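Local atomic coordinates of hydrogen peroxide-inducible genes activator (Corynebacterium glutamicum, PDB entry 6G1D), a protein that acts as a LysR-type transcription factor that senses hydrogen peroxide and regulates hydrogen peroxide-inducible genes. Residues P101-I106 with E130-E135; I106-A111 with E135-H140; I167-E172 with L301-A306. The protein carries 1 engineered substitution. All coordinates share one frame; numbering follows the deposited sequence.

Overall arrangement
The three contacts illustrate how one regulatory domain changes its chemistry from the sheet core outwards. Contact 1 is buried: two neighbouring parallel strands joined chiefly by backbone hydrogen bonds. Contact 2 continues it, sharing Ile106 and Glu135, where the same strands end and run into loops and helix starts; backbone pairing gives way to side chains, a water and a sulfate ion. Both touch the second subunit. Contact 3, centred about 16 Å from the centres of the other two, reaches the same mixed sheet but joins a strand to helix 293-316. It is partly buried and mixes leucine packing with one hydrogen bond from a side-chain amide; no other chain of the assembly touches it.

Contact 1. Residues P101-I106 with E130-E135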
loop_
_atom_site.group_PDB
_atom_site.type_symbol
_atom_site.label_atom_id
_atom_site.label_comp_id
_atom_site.label_asym_id
_atom_site.label_seq_id
_atom_site.Cartn_x
_atom_site.Cartn_y
_atom_site.Cartn_z
ATOM N N PRO B 101 3.581 -27.007 15.152
ATOM C CA PRO B 101 3.029 -25.892 14.391
ATOM C C PRO B 101 2.168 -26.341 13.230
ATOM O O PRO B 101 2.479 -27.309 12.561
ATOM C CB PRO B 101 4.272 -25.171 13.850
ATOM C CG PRO B 101 5.350 -25.511 14.792
ATOM C CD PRO B 101 5.040 -26.889 15.290
ATOM N N LEU B 102 1.064 -25.640 13.039
ATOM C CA LEU B 102 0.255 -25.744 11.845
ATOM C C LEU B 102 -0.219 -24.330 11.593
ATOM O O LEU B 102 -0.876 -23.753 12.441
ATOM C CB LEU B 102 -0.937 -26.671 12.080
ATOM C CG LEU B 102 -1.870 -26.896 10.885
ATOM C CD1 LEU B 102 -1.155 -27.685 9.790
ATOM C CD2 LEU B 102 -3.152 -27.582 11.327
ATOM N N THR B 103 0.103 -23.783 10.436
ATOM C CA THR B 103 -0.362 -22.470 10.067
ATOM C C THR B 103 -1.548 -22.635 9.134
ATOM O O THR B 103 -1.434 -23.235 8.052
ATOM C CB THR B 103 0.770 -21.671 9.432
ATOM O OG1 THR B 103 1.821 -21.602 10.378
ATOM C CG2 THR B 103 0.290 -20.219 9.102
ATOM N N VAL B 104 -2.687 -22.081 9.544
ATOM C CA VAL B 104 -3.944 -22.225 8.828
ATOM C C VAL B 104 -4.363 -20.850 8.306
ATOM O O VAL B 104 -4.496 -19.901 9.060
ATOM C CB VAL B 104 -5.024 -22.788 9.773
ATOM C CG1 VAL B 104 -6.328 -22.992 9.045
ATOM C CG2 VAL B 104 -4.575 -24.139 10.341
ATOM N N GLY B 105 -4.529 -20.753 6.997
ATOM C CA GLY B 105 -5.073 -19.562 6.360
ATOM C C GLY B 105 -6.587 -19.721 6.341
ATOM O O GLY B 105 -7.087 -20.816 6.084
ATOM N N ILE B 106 -7.315 -18.640 6.634
ATOM C CA ILE B 106 -8.774 -18.682 6.546
ATOM C C ILE B 106 -9.297 -17.378 5.973
ATOM O O ILE B 106 -8.838 -16.318 6.368
ATOM C CB ILE B 106 -9.441 -18.893 7.912
ATOM C CG1 ILE B 106 -8.777 -20.022 8.706
ATOM C CG2 ILE B 106 -10.930 -19.161 7.741
ATOM C CD1 ILE B 106 -9.320 -20.214 10.128
ATOM N N GLU B 130 0.059 -26.523 17.784
ATOM C CA GLU B 130 0.354 -25.107 17.998
ATOM C C GLU B 130 -0.195 -24.354 16.787
ATOM O O GLU B 130 0.541 -24.103 15.824
ATOM C CB GLU B 130 1.861 -24.842 18.066
ATOM C CG GLU B 130 2.605 -25.302 19.297
ATOM C CD GLU B 130 4.042 -24.710 19.300
ATOM O OE1 GLU B 130 4.580 -24.221 18.242
ATOM O OE2 GLU B 130 4.642 -24.727 20.381
ATOM N N PRO B 131 -1.480 -23.999 16.814
ATOM C CA PRO B 131 -2.044 -23.360 15.632
ATOM C C PRO B 131 -1.628 -21.880 15.489
ATOM O O PRO B 131 -1.422 -21.170 16.466
ATOM C CB PRO B 131 -3.559 -23.528 15.834
ATOM C CG PRO B 131 -3.717 -23.624 17.321
ATOM C CD PRO B 131 -2.438 -24.062 17.928
ATOM N N HIS B 132 -1.452 -21.471 14.245
ATOM C CA HIS B 132 -1.178 -20.099 13.859
ATOM C C HIS B 132 -2.187 -19.830 12.771
ATOM O O HIS B 132 -2.417 -20.681 11.908
ATOM C CB HIS B 132 0.264 -19.971 13.368
ATOM C CG HIS B 132 1.258 -20.273 14.437
ATOM N ND1 HIS B 132 2.012 -21.424 14.459
ATOM C CD2 HIS B 132 1.561 -19.602 15.570
ATOM C CE1 HIS B 132 2.760 -21.434 15.546
ATOM N NE2 HIS B 132 2.503 -20.340 16.238
ATOM N N ILE B 133 -2.828 -18.674 12.859
ATOM C CA ILE B 133 -3.963 -18.353 12.037
ATOM C C ILE B 133 -3.573 -17.153 11.209
ATOM O O ILE B 133 -3.096 -16.171 11.741
ATOM C CB ILE B 133 -5.217 -18.016 12.887
ATOM C CG1 ILE B 133 -5.528 -19.159 13.865
ATOM C CG2 ILE B 133 -6.403 -17.747 11.975
ATOM C CD1 ILE B 133 -5.811 -20.504 13.198
ATOM N N VAL B 134 -3.758 -17.256 9.898
ATOM C CA VAL B 134 -3.604 -16.142 9.001
ATOM C C VAL B 134 -4.937 -15.889 8.305
ATOM O O VAL B 134 -5.410 -16.716 7.547
ATOM C CB VAL B 134 -2.502 -16.427 7.955
ATOM C CG1 VAL B 134 -2.394 -15.280 6.962
ATOM C CG2 VAL B 134 -1.170 -16.608 8.665
ATOM N N GLU B 135 -5.542 -14.757 8.616
ATOM C CA GLU B 135 -6.845 -14.413 8.075
ATOM C C GLU B 135 -6.551 -13.471 6.913
ATOM O O GLU B 135 -5.993 -12.401 7.118
ATOM C CB GLU B 135 -7.682 -13.692 9.121
ATOM C CG GLU B 135 -9.044 -13.275 8.614
ATOM C CD GLU B 135 -9.850 -12.477 9.625
ATOM O OE1 GLU B 135 -9.250 -11.617 10.327
ATOM O OE2 GLU B 135 -11.080 -12.672 9.679
#
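His132 O accepts the shortest hydrogen bond between these strands, from Val104 N at 2.8 Å, and the bond is nearly straight (171° at the hydrogen). The same oxygen is met by Thr103 CA at 3.3 Å in a CA-H...O contact, so two consecutive residues of 101-106 share one carbonyl. The pattern repeats along the pair: His132 N bonds to Leu102 O, Val134 N to Val104 O and Ile106 N to Val134 O. At the N-terminal end of the pair the bond from Leu102 N to Glu130 O is longer, 3.2 Å, its donor standing 48° above the carbonyl plane.

The two strands belong to a beta-alpha-beta unit, strand 100-106, helix 111-125, strand 129-135, here parallel and adjacent, in a domain of the LysR substrate-binding family. On its other edge the strand 101-106 bonds through Gly105 to Val152 and Met154, while the strand 130-135, outermost within its chain, forms backbone hydrogen bonds from Ile133 and Glu135 to the second subunit.

On the face that carries Thr103, His132 and Val134, Thr103 divides its branches. OG1 lies beside His132 CB at 3.7 Å, while CG2 meets Val134 CG2 at 3.9 Å. The imidazole has Pro101 CB at its edge, 4.4 Å from His132 CE1. Next to it Pro101 and Glu130 run side by side, with Pro101 CG 3.8 Å from Glu130 OE1; the carboxylate's other oxygen forms a salt bridge to Lys92. On the opposite face Ile133 turns CD1 back (chi2 -60°) to lie 4.2 Å from Val104 CB, and Val104 in turn packs on Phe299 of helix 293-316, as Ile133 does on Leu115 of helix 111-125.

Contact 2. Residues I106-A111 with E135-H140; sequences IIPTAA and EDQTKH. With SO4 (sulfate ion), chain M.
Ile107 holds CG1 between its backbone N and carbonyl carbon (chi1 62°), 3.3 Å from sulfate O1, with CG2 beside the N, where it meets Thr138 OG1 at 3.5 Å; the two side chains lie side by side. In Glu135, CG is anti to the backbone N (chi1 179°) and the chain runs on extended, with OE2 3.5 Å from Ala111 CB and 3.5 Å from Pro108 CA. A water donates to Glu135 OE2 at 2.6 Å and also to Pro108 O. The second subunit also grips this buried carboxylate: its Thr239 OG1 hydrogen-bonds to OE2 and its Ser235 and Ser236 backbone N to OE1.

The last hydrogen bond across the segments is Asp136 N to Ile106 O at 3.2 Å. Beyond it Ile107 CA makes a CA-H...O contact with Asp136 O (166° at the hydrogen), and Pro108 CD lies 3.4 Å from Asp136 O. Ile107 O accepts from both Ala110 N and Ala111 N, fixing the turn.

Thr109 N donates to sulfate O1 at 2.9 Å; the closer approach of Thr109 OG1 is too short to be trusted. His207, Ser208 and Leu209 also bind the ion, which probably came from the crystallisation liquor. Engineered Ser208 probably replaces the peroxide-sensing cysteine, so the sulfate probably lies near the sensing site. The two loops lead from strands 100-106 and 129-135 into helices 111-125 and 138-147, with helix 208-219 starting across the sulfate.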
loop_
_atom_site.group_PDB
_atom_site.type_symbol
_atom_site.label_atom_id
_atom_site.label_comp_id
_atom_site.label_asym_id
_atom_site.label_seq_id
_atom_site.Cartn_x
_atom_site.Cartn_y
_atom_site.Cartn_z
ATOM N N ILE B 106 -7.315 -18.640 6.634
ATOM C CA ILE B 106 -8.774 -18.682 6.546
ATOM C C ILE B 106 -9.297 -17.378 5.973
ATOM O O ILE B 106 -8.838 -16.318 6.368
ATOM C CB ILE B 106 -9.441 -18.893 7.912
ATOM C CG1 ILE B 106 -8.777 -20.022 8.706
ATOM C CG2 ILE B 106 -10.930 -19.161 7.741
ATOM C CD1 ILE B 106 -9.320 -20.214 10.128
ATOM N N ILE B 107 -10.284 -17.488 5.083
ATOM C CA ILE B 107 -10.951 -16.319 4.512
ATOM C C ILE B 107 -11.735 -15.513 5.583
ATOM O O ILE B 107 -12.261 -16.098 6.552
ATOM C CB ILE B 107 -11.855 -16.691 3.321
ATOM C CG1 ILE B 107 -12.980 -17.646 3.725
ATOM C CG2 ILE B 107 -11.033 -17.300 2.184
ATOM C CD1 ILE B 107 -13.995 -17.866 2.635
ATOM N N PRO B 108 -11.780 -14.175 5.441
ATOM C CA PRO B 108 -12.324 -13.342 6.519
ATOM C C PRO B 108 -13.809 -13.522 6.839
ATOM O O PRO B 108 -14.221 -13.185 7.948
ATOM C CB PRO B 108 -12.098 -11.907 6.028
ATOM C CG PRO B 108 -11.170 -11.980 4.890
ATOM C CD PRO B 108 -11.130 -13.371 4.380
ATOM N N THR B 109 -14.598 -14.009 5.882
ATOM C CA THR B 109 -16.010 -14.266 6.117
ATOM C C THR B 109 -16.297 -15.680 6.635
ATOM O O THR B 109 -17.458 -16.051 6.723
ATOM C CB THR B 109 -16.876 -13.997 4.855
ATOM O OG1 THR B 109 -16.585 -14.960 3.840
ATOM C CG2 THR B 109 -16.653 -12.571 4.353
ATOM N N ALA B 110 -15.254 -16.470 6.905
ATOM C CA ALA B 110 -15.390 -17.707 7.662
ATOM C C ALA B 110 -14.650 -17.687 8.998
ATOM O O ALA B 110 -15.186 -18.204 9.994
ATOM C CB ALA B 110 -14.942 -18.889 6.836
ATOM N N ALA B 111 -13.460 -17.067 9.036
ATOM C CA ALA B 111 -12.557 -17.135 10.193
ATOM C C ALA B 111 -13.167 -16.858 11.580
ATOM O O ALA B 111 -13.129 -17.698 12.440
ATOM C CB ALA B 111 -11.372 -16.191 9.982
ATOM N N GLU B 135 -5.542 -14.757 8.616
ATOM C CA GLU B 135 -6.845 -14.413 8.075
ATOM C C GLU B 135 -6.551 -13.471 6.913
ATOM O O GLU B 135 -5.993 -12.401 7.118
ATOM C CB GLU B 135 -7.682 -13.692 9.121
ATOM C CG GLU B 135 -9.044 -13.275 8.614
ATOM C CD GLU B 135 -9.850 -12.477 9.625
ATOM O OE1 GLU B 135 -9.250 -11.617 10.327
ATOM O OE2 GLU B 135 -11.080 -12.672 9.679
ATOM N N ASP B 136 -6.892 -13.870 5.699
ATOM C CA ASP B 136 -6.631 -13.025 4.523
ATOM C C ASP B 136 -7.509 -13.502 3.387
ATOM O O ASP B 136 -8.078 -14.575 3.432
ATOM C CB ASP B 136 -5.134 -13.063 4.123
ATOM C CG ASP B 136 -4.628 -11.718 3.498
ATOM O OD1 ASP B 136 -5.408 -10.951 2.885
ATOM O OD2 ASP B 136 -3.419 -11.425 3.608
ATOM N N GLN B 137 -7.638 -12.666 2.368
ATOM C CA GLN B 137 -8.461 -12.973 1.201
ATOM C C GLN B 137 -7.811 -14.074 0.366
ATOM O O GLN B 137 -6.592 -14.327 0.443
ATOM C CB GLN B 137 -8.671 -11.701 0.376
ATOM C CG GLN B 137 -9.535 -10.681 1.122
ATOM C CD GLN B 137 -9.588 -9.293 0.463
ATOM O OE1 GLN B 137 -10.414 -8.475 0.839
ATOM N NE2 GLN B 137 -8.718 -9.024 -0.511
ATOM N N THR B 138 -8.656 -14.688 -0.450
ATOM C CA THR B 138 -8.354 -15.914 -1.168
ATOM C C THR B 138 -7.061 -15.860 -1.992
ATOM O O THR B 138 -6.215 -16.747 -1.892
ATOM C CB THR B 138 -9.569 -16.280 -2.050
ATOM O OG1 THR B 138 -10.770 -16.449 -1.214
ATOM C CG2 THR B 138 -9.305 -17.548 -2.820
ATOM N N LYS B 139 -6.919 -14.819 -2.808
ATOM C CA LYS B 139 -5.760 -14.656 -3.698
ATOM C C LYS B 139 -4.473 -14.611 -2.873
ATOM O O LYS B 139 -3.483 -15.247 -3.247
ATOM C CB LYS B 139 -5.930 -13.390 -4.552
ATOM C CG LYS B 139 -4.778 -13.112 -5.520
ATOM C CD LYS B 139 -4.853 -11.731 -6.173
ATOM C CE LYS B 139 -3.652 -11.538 -7.096
ATOM N NZ LYS B 139 -3.621 -10.181 -7.688
ATOM N N HIS B 140 -4.498 -13.914 -1.736
ATOM C CA HIS B 140 -3.313 -13.885 -0.854
ATOM C C HIS B 140 -3.060 -15.237 -0.204
ATOM O O HIS B 140 -1.910 -15.660 -0.130
ATOM C CB HIS B 140 -3.416 -12.822 0.230
ATOM C CG HIS B 140 -3.562 -11.441 -0.312
ATOM N ND1 HIS B 140 -2.491 -10.646 -0.684
ATOM C CD2 HIS B 140 -4.676 -10.706 -0.522
ATOM C CE1 HIS B 140 -2.948 -9.489 -1.121
ATOM N NE2 HIS B 140 -4.269 -9.495 -1.023
HETATM S S SO4 M . -14.065 -13.711 1.766
HETATM O O1 SO4 M . -14.358 -14.684 3.084
HETATM O O2 SO4 M . -12.910 -14.219 0.616
HETATM O O3 SO4 M . -15.592 -13.559 1.116
HETATM O O4 SO4 M . -13.526 -12.337 2.427
HETATM O O HOH W 1 -13.047 -11.021 9.549
#

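Contact 3. Residues I167-E172 with L301-A306; sequences IPLYDE and LILQRA
A classic beta bulge, in which Leu169 and Tyr170 both face Ile282 of the neighbouring strand, is where helix 293-316 meets the long strand 164-179 through Leu303 and Gln304. Leu169 takes a backbone psi of -60° there, far from that of an extended strand. The two short segments run almost parallel, with their axes 8.1 Å from each other.

Gln304 CG is anti to the carbonyl carbon (chi1 -67°), the chain extends beyond it, and NE2 donates to Leu169 O at 3.0 Å. The bond is straight (170° at the hydrogen), lies on a lone pair in the carbonyl plane, and keeps the oxygen almost in the plane of the glutamine amide. Next to this bond the two methyls of Leu169 divide between Leu303 and Gln304: Leu169 CD1 touches Leu303 CD1 at 3.9 Å, and Leu169 CD2 lies 4.1 Å from Gln304 CG. The CB of Tyr170 starts toward the helix, and CE2 passes Leu303 O at 4.1 Å, while the ring stacks with that of Phe307.

The bond is between neutral groups, an amide and a carbonyl. Its strict geometry implies a directed link that sets the rotation of the Gln304 amide, whereas the adjoining leucine packing is non-directional.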
loop_
_atom_site.group_PDB
_atom_site.type_symbol
_atom_site.label_atom_id
_atom_site.label_comp_id
_atom_site.label_asym_id
_atom_site.label_seq_id
_atom_site.Cartn_x
_atom_site.Cartn_y
_atom_site.Cartn_z
ATOM N N ILE B 167 -9.956 -30.565 -0.096
ATOM C CA ILE B 167 -10.801 -31.453 0.693
ATOM C C ILE B 167 -12.131 -30.716 0.905
ATOM O O ILE B 167 -12.134 -29.700 1.591
ATOM C CB ILE B 167 -10.193 -31.795 2.073
ATOM C CG1 ILE B 167 -8.799 -32.396 1.930
ATOM C CG2 ILE B 167 -11.075 -32.829 2.768
ATOM C CD1 ILE B 167 -8.047 -32.519 3.246
ATOM N N PRO B 168 -13.234 -31.203 0.308
ATOM C CA PRO B 168 -14.528 -30.560 0.547
ATOM C C PRO B 168 -14.929 -30.715 2.012
ATOM O O PRO B 168 -14.771 -31.823 2.585
ATOM C CB PRO B 168 -15.511 -31.373 -0.334
ATOM C CG PRO B 168 -14.690 -32.242 -1.209
ATOM C CD PRO B 168 -13.352 -32.367 -0.593
ATOM N N LEU B 169 -15.394 -29.637 2.628
ATOM C CA LEU B 169 -15.780 -29.691 4.055
ATOM C C LEU B 169 -17.287 -29.700 4.208
ATOM O O LEU B 169 -17.849 -30.645 4.754
ATOM C CB LEU B 169 -15.159 -28.545 4.833
ATOM C CG LEU B 169 -13.616 -28.494 4.816
ATOM C CD1 LEU B 169 -13.128 -27.272 5.533
ATOM C CD2 LEU B 169 -13.062 -29.746 5.480
ATOM N N TYR B 170 -17.938 -28.655 3.713
ATOM C CA TYR B 170 -19.392 -28.515 3.832
ATOM C C TYR B 170 -19.929 -27.442 2.878
ATOM O O TYR B 170 -19.165 -26.604 2.396
ATOM C CB TYR B 170 -19.760 -28.152 5.273
ATOM C CG TYR B 170 -18.978 -26.977 5.826
ATOM C CD1 TYR B 170 -19.367 -25.667 5.602
ATOM C CD2 TYR B 170 -17.826 -27.182 6.581
ATOM C CE1 TYR B 170 -18.655 -24.608 6.103
ATOM C CE2 TYR B 170 -17.099 -26.110 7.080
ATOM C CZ TYR B 170 -17.522 -24.833 6.850
ATOM O OH TYR B 170 -16.790 -23.809 7.363
ATOM N N ASP B 171 -21.235 -27.490 2.639
ATOM C CA ASP B 171 -21.993 -26.395 2.032
ATOM C C ASP B 171 -22.639 -25.537 3.134
ATOM O O ASP B 171 -23.334 -26.061 4.013
ATOM C CB ASP B 171 -23.081 -26.959 1.123
ATOM C CG ASP B 171 -22.529 -27.574 -0.113
ATOM O OD1 ASP B 171 -21.528 -27.067 -0.641
ATOM O OD2 ASP B 171 -23.104 -28.566 -0.607
ATOM N N GLU B 172 -22.362 -24.245 3.103
ATOM C CA GLU B 172 -22.868 -23.323 4.115
ATOM C C GLU B 172 -23.906 -22.434 3.466
ATOM O O GLU B 172 -23.587 -21.711 2.497
ATOM C CB GLU B 172 -21.751 -22.457 4.660
ATOM C CG GLU B 172 -22.198 -21.402 5.645
ATOM C CD GLU B 172 -21.048 -20.714 6.342
ATOM O OE1 GLU B 172 -19.916 -20.709 5.778
ATOM O OE2 GLU B 172 -21.292 -20.163 7.456
ATOM N N LEU B 301 -11.701 -33.031 9.466
ATOM C CA LEU B 301 -12.754 -33.538 10.340
ATOM C C LEU B 301 -13.060 -32.559 11.488
ATOM O O LEU B 301 -14.231 -32.385 11.869
ATOM C CB LEU B 301 -12.398 -34.930 10.897
ATOM C CG LEU B 301 -12.295 -36.117 9.934
ATOM C CD1 LEU B 301 -11.860 -37.342 10.764
ATOM C CD2 LEU B 301 -13.626 -36.366 9.195
ATOM N N ILE B 302 -12.025 -31.925 12.034
ATOM C CA ILE B 302 -12.170 -30.912 13.064
ATOM C C ILE B 302 -12.977 -29.733 12.564
ATOM O O ILE B 302 -13.884 -29.255 13.246
ATOM C CB ILE B 302 -10.800 -30.415 13.598
ATOM C CG1 ILE B 302 -10.061 -31.553 14.296
ATOM C CG2 ILE B 302 -10.970 -29.248 14.568
ATOM C CD1 ILE B 302 -8.652 -31.220 14.725
ATOM N N LEU B 303 -12.644 -29.262 11.374
ATOM C CA LEU B 303 -13.370 -28.158 10.769
ATOM C C LEU B 303 -14.838 -28.519 10.479
ATOM O O LEU B 303 -15.692 -27.664 10.644
ATOM C CB LEU B 303 -12.662 -27.660 9.509
ATOM C CG LEU B 303 -11.294 -27.031 9.760
ATOM C CD1 LEU B 303 -10.591 -26.743 8.425
ATOM C CD2 LEU B 303 -11.433 -25.761 10.588
ATOM N N GLN B 304 -15.121 -29.742 10.037
ATOM C CA GLN B 304 -16.503 -30.152 9.829
ATOM C C GLN B 304 -17.292 -30.177 11.135
ATOM O O GLN B 304 -18.488 -29.766 11.168
ATOM C CB GLN B 304 -16.577 -31.502 9.149
ATOM C CG GLN B 304 -16.056 -31.463 7.695
ATOM C CD GLN B 304 -15.982 -32.856 7.112
ATOM O OE1 GLN B 304 -15.488 -33.798 7.768
ATOM N NE2 GLN B 304 -16.497 -33.009 5.906
ATOM N N ARG B 305 -16.635 -30.619 12.218
ATOM C CA ARG B 305 -17.269 -30.598 13.529
ATOM C C ARG B 305 -17.464 -29.165 14.026
ATOM O O ARG B 305 -18.524 -28.828 14.549
ATOM C CB ARG B 305 -16.478 -31.445 14.553
ATOM C CG ARG B 305 -16.491 -32.936 14.284
ATOM C CD ARG B 305 -15.450 -33.674 15.121
ATOM N NE ARG B 305 -15.570 -33.335 16.545
ATOM C CZ ARG B 305 -14.591 -33.442 17.448
ATOM N NH1 ARG B 305 -13.371 -33.889 17.123
ATOM N NH2 ARG B 305 -14.817 -33.085 18.709
ATOM N N ALA B 306 -16.452 -28.334 13.860
ATOM C CA ALA B 306 -16.549 -26.921 14.232
ATOM C C ALA B 306 -17.684 -26.197 13.543
ATOM O O ALA B 306 -18.384 -25.405 14.162
ATOM C CB ALA B 306 -15.214 -26.192 13.950
#